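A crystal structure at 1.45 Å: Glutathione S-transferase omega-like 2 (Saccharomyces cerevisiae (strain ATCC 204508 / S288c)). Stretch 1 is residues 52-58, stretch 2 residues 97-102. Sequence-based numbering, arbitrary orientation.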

ATOM      1  N   THR A  52      26.747   3.206  -2.602  1.00 14.07           N
ATOM      2  CA  THR A  52      28.175   3.059  -2.340  1.00 15.29           C
ATOM      3  C   THR A  52      28.563   1.605  -2.141  1.00 15.56           C
ATOM      4  O   THR A  52      29.687   1.227  -2.490  1.00 15.18           O
ATOM      5  CB  THR A  52      28.612   3.937  -1.162  1.00 14.19           C
ATOM      6  OG1 THR A  52      28.168   3.465   0.096  1.00 15.87           O
ATOM      7  CG2 THR A  52      28.150   5.359  -1.310  1.00 15.28           C
ATOM      8  N   LEU A  53      27.679   0.773  -1.558  1.00 14.94           N
ATOM      9  CA  LEU A  53      27.967  -0.643  -1.408  1.00 15.57           C
ATOM     10  C   LEU A  53      28.045  -1.322  -2.766  1.00 16.16           C
ATOM     11  O   LEU A  53      28.958  -2.123  -3.009  1.00 14.96           O
ATOM     12  CB  LEU A  53      26.913  -1.315  -0.574  1.00 14.04           C
ATOM     13  CG  LEU A  53      26.844  -0.956   0.872  1.00 17.95           C
ATOM     14  CD1 LEU A  53      25.678  -1.733   1.543  1.00 17.75           C
ATOM     15  CD2 LEU A  53      28.127  -1.246   1.636  1.00 19.01           C
ATOM     16  N   ILE A  54      27.115  -1.020  -3.665  1.00 14.19           N
ATOM     17  CA  ILE A  54      27.109  -1.615  -4.989  1.00 14.03           C
ATOM     18  C   ILE A  54      28.411  -1.244  -5.716  1.00 14.57           C
ATOM     19  O   ILE A  54      29.079  -2.083  -6.336  1.00 15.47           O
ATOM     20  CB  ILE A  54      25.875  -1.183  -5.804  1.00 15.24           C
ATOM     21  CG1 ILE A  54      24.604  -1.758  -5.138  1.00 15.72           C
ATOM     22  CG2 ILE A  54      25.967  -1.664  -7.231  1.00 16.18           C
ATOM     23  CD1 ILE A  54      23.356  -1.017  -5.500  1.00 15.86           C
ATOM     24  N   THR A  55      28.763   0.032  -5.655  1.00 14.55           N
ATOM     25  CA  THR A  55      29.932   0.525  -6.373  1.00 15.68           C
ATOM     26  C   THR A  55      31.211  -0.046  -5.776  1.00 18.04           C
ATOM     27  O   THR A  55      32.110  -0.460  -6.524  1.00 17.55           O
ATOM     28  CB  THR A  55      29.924   2.052  -6.347  1.00 16.19           C
ATOM     29  OG1 THR A  55      28.720   2.575  -6.949  1.00 16.53           O
ATOM     30  CG2 THR A  55      31.069   2.614  -7.195  1.00 16.94           C
ATOM     31  N   ARG A  56      31.299  -0.114  -4.453  1.00 15.96           N
ATOM     32  CA  ARG A  56      32.416  -0.769  -3.789  1.00 16.13           C
ATOM     33  C   ARG A  56      32.617  -2.196  -4.287  1.00 18.51           C
ATOM     34  O   ARG A  56      33.753  -2.653  -4.518  1.00 17.34           O
ATOM     35  CB  ARG A  56      32.278  -0.671  -2.263  1.00 15.07           C
ATOM     36  CG  ARG A  56      33.264  -1.520  -1.455  1.00 17.84           C
ATOM     37  CD  ARG A  56      33.088  -1.191  -0.029  1.00 15.59           C
ATOM     38  NE  ARG A  56      33.733  -2.111   0.912  1.00 19.37           N
ATOM     39  CZ  ARG A  56      33.187  -3.153   1.530  1.00 21.59           C
ATOM     40  NH1 ARG A  56      31.901  -3.514   1.337  1.00 17.22           N
ATOM     41  NH2 ARG A  56      33.900  -3.820   2.425  1.00 20.25           N
ATOM     42  N   ALA A  57      31.541  -2.954  -4.421  1.00 15.99           N
ATOM     43  CA  ALA A  57      31.679  -4.316  -4.924  1.00 14.31           C
ATOM     44  C   ALA A  57      32.110  -4.347  -6.386  1.00 19.56           C
ATOM     45  O   ALA A  57      33.030  -5.109  -6.745  1.00 19.13           O
ATOM     46  CB  ALA A  57      30.364  -5.071  -4.756  1.00 17.01           C
ATOM     47  N   LEU A  58      31.460  -3.575  -7.246  1.00 17.30           N
ATOM     48  CA  LEU A  58      31.680  -3.629  -8.687  1.00 18.54           C
ATOM     49  C   LEU A  58      33.112  -3.214  -9.004  1.00 19.99           C
ATOM     50  O   LEU A  58      33.727  -3.711  -9.956  1.00 22.74           O
ATOM     51  CB  LEU A  58      30.701  -2.706  -9.424  1.00 17.00           C
ATOM     52  CG  LEU A  58      29.240  -3.205  -9.536  1.00 17.36           C
ATOM     53  CD1 LEU A  58      28.361  -2.122 -10.158  1.00 19.84           C
ATOM     54  CD2 LEU A  58      29.104  -4.426 -10.368  1.00 20.40           C
ATOM     55  N   HIS A  97      34.209 -10.073   7.835  1.00 24.25           N
ATOM     56  CA  HIS A  97      33.078  -9.148   7.972  1.00 22.81           C
ATOM     57  C   HIS A  97      33.406  -7.775   7.406  1.00 26.36           C
ATOM     58  O   HIS A  97      32.676  -7.250   6.567  1.00 22.75           O
ATOM     59  CB  HIS A  97      32.720  -9.012   9.435  1.00 23.10           C
ATOM     60  CG  HIS A  97      32.231 -10.291  10.039  1.00 26.52           C
ATOM     61  ND1 HIS A  97      32.112 -10.476  11.396  1.00 32.24           N
ATOM     62  CD2 HIS A  97      31.866 -11.463   9.459  1.00 27.00           C
ATOM     63  CE1 HIS A  97      31.646 -11.697  11.627  1.00 29.31           C
ATOM     64  NE2 HIS A  97      31.507 -12.319  10.472  1.00 33.50           N
ATOM     65  N   TRP A  98      34.517  -7.176   7.855  1.00 22.56           N
ATOM     66  CA  TRP A  98      34.863  -5.839   7.410  1.00 23.46           C
ATOM     67  C   TRP A  98      35.062  -5.771   5.909  1.00 23.42           C
ATOM     68  O   TRP A  98      34.836  -4.713   5.297  1.00 20.61           O
ATOM     69  CB  TRP A  98      36.166  -5.434   8.076  1.00 22.33           C
ATOM     70  CG  TRP A  98      36.132  -5.380   9.529  1.00 24.74           C
ATOM     71  CD1 TRP A  98      35.051  -5.271  10.322  1.00 23.58           C
ATOM     72  CD2 TRP A  98      37.268  -5.400  10.396  1.00 24.35           C
ATOM     73  NE1 TRP A  98      35.411  -5.240  11.639  1.00 23.45           N
ATOM     74  CE2 TRP A  98      36.791  -5.308  11.706  1.00 24.73           C
ATOM     75  CE3 TRP A  98      38.650  -5.519  10.175  1.00 30.77           C
ATOM     76  CZ2 TRP A  98      37.632  -5.315  12.812  1.00 33.25           C
ATOM     77  CZ3 TRP A  98      39.492  -5.499  11.271  1.00 29.40           C
ATOM     78  CH2 TRP A  98      38.983  -5.420  12.571  1.00 31.98           C
ATOM     79  N   HIS A  99      35.504  -6.860   5.292  1.00 20.07           N
ATOM     80  CA  HIS A  99      35.788  -6.915   3.876  1.00 20.08           C
ATOM     81  C   HIS A  99      34.708  -7.611   3.070  1.00 21.95           C
ATOM     82  O   HIS A  99      34.912  -7.904   1.890  1.00 22.61           O
ATOM     83  CB  HIS A  99      37.161  -7.559   3.645  1.00 23.97           C
ATOM     84  CG  HIS A  99      38.285  -6.730   4.176  1.00 24.84           C
ATOM     85  ND1 HIS A  99      39.580  -7.184   4.261  1.00 41.72           N
ATOM     86  CD2 HIS A  99      38.296  -5.461   4.651  1.00 30.75           C
ATOM     87  CE1 HIS A  99      40.341  -6.225   4.763  1.00 40.96           C
ATOM     88  NE2 HIS A  99      39.584  -5.174   5.027  1.00 29.58           N
ATOM     89  N   ASP A 100      33.534  -7.840   3.676  1.00 21.75           N
ATOM     90  CA  ASP A 100      32.391  -8.435   2.999  1.00 23.07           C
ATOM     91  C   ASP A 100      31.629  -7.321   2.284  1.00 21.43           C
ATOM     92  O   ASP A 100      31.712  -6.156   2.677  1.00 20.21           O
ATOM     93  CB  ASP A 100      31.485  -9.108   4.040  1.00 23.03           C
ATOM     94  CG  ASP A 100      30.119  -9.580   3.479  1.00 21.67           C
ATOM     95  OD1 ASP A 100      30.141 -10.624   2.773  1.00 24.91           O
ATOM     96  OD2 ASP A 100      29.045  -8.989   3.806  1.00 21.40           O
ATOM     97  N   VAL A 101      30.923  -7.692   1.202  1.00 22.46           N
ATOM     98  CA  VAL A 101      30.132  -6.715   0.423  1.00 23.80           C
ATOM     99  C   VAL A 101      29.099  -5.969   1.249  1.00 19.37           C
ATOM    100  O   VAL A 101      28.733  -4.841   0.908  1.00 20.55           O
ATOM    101  CB  VAL A 101      29.450  -7.350  -0.809  1.00 25.93           C
ATOM    102  CG1 VAL A 101      30.465  -7.846  -1.809  1.00 26.57           C
ATOM    103  CG2 VAL A 101      28.514  -8.459  -0.367  1.00 25.25           C
ATOM    104  N   ALA A 102      28.575  -6.582   2.296  1.00 19.52           N
ATOM    105  CA  ALA A 102      27.579  -5.995   3.182  1.00 17.85           C
ATOM    106  C   ALA A 102      28.050  -5.925   4.632  1.00 17.60           C
ATOM    107  O   ALA A 102      27.259  -5.941   5.558  1.00 20.44           O
ATOM    108  CB  ALA A 102      26.260  -6.758   3.032  1.00 18.12           C
TER
HETATM  109  O   HOH W   1      30.234  -3.350  -0.894  1.00 17.55           O

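What does the polar link between helix 52-58 and the loop after helix 97-98 consist of? R56 supplies it, reaching out along a side chain whose chi1, chi2 and chi3 are all t. Its guanidinium makes a forked contact with one backbone carbonyl: R56 NH1 donates to D100 O at 3.0 Å and R56 NH2 donates to D100 O at 3.2 Å. The acceptor lies at the edge of the group, near its plane, where the N-H bonds point. W98 O is also close, 3.1 Å from R56 NH2, but the angle is too poor for a hydrogen bond. Arginine suits this place because its long chain carries several donors to a turn rich in carbonyl oxygens.

How does water extend this network? Water 1 sits between the stretches and joins three partners. It donates to L53 O and to V101 O, each 2.8 Å from the water oxygen, and accepts from R56 NH1 at 2.8 Å. L53 O already accepts from A57 N at 3.1 Å within the helix, so it serves both the helix and the bridge.

Where do apolar groups meet? A57 and V101, the closest pair by CA atoms at 6.1 Å, touch through A57 CB and V101 CG1 at 4.0 Å. The small alanine side chain points toward the loop, its single methyl suiting so close an approach of the backbones, while the CA-to-CB bond of V101 runs sideways and its branched side chain offers CG1 to that methyl. One turn back, L53 also points across, its CD2 resting 3.7 Å from V101 O; an apolar leucine suits this buried position. Together the stretches bury 236 Å², with R56 and V101 the most heavily covered.

What shapes the loop that receives R56? H99 leaves helical geometry first, and D100 N bonds to H97 O at 3.1 Å. The D100 side chain starts away from the helix and accepts A102 N at OD2, 2.9 Å away, tying the turn together while the backbone carbonyl of D100 serves R56.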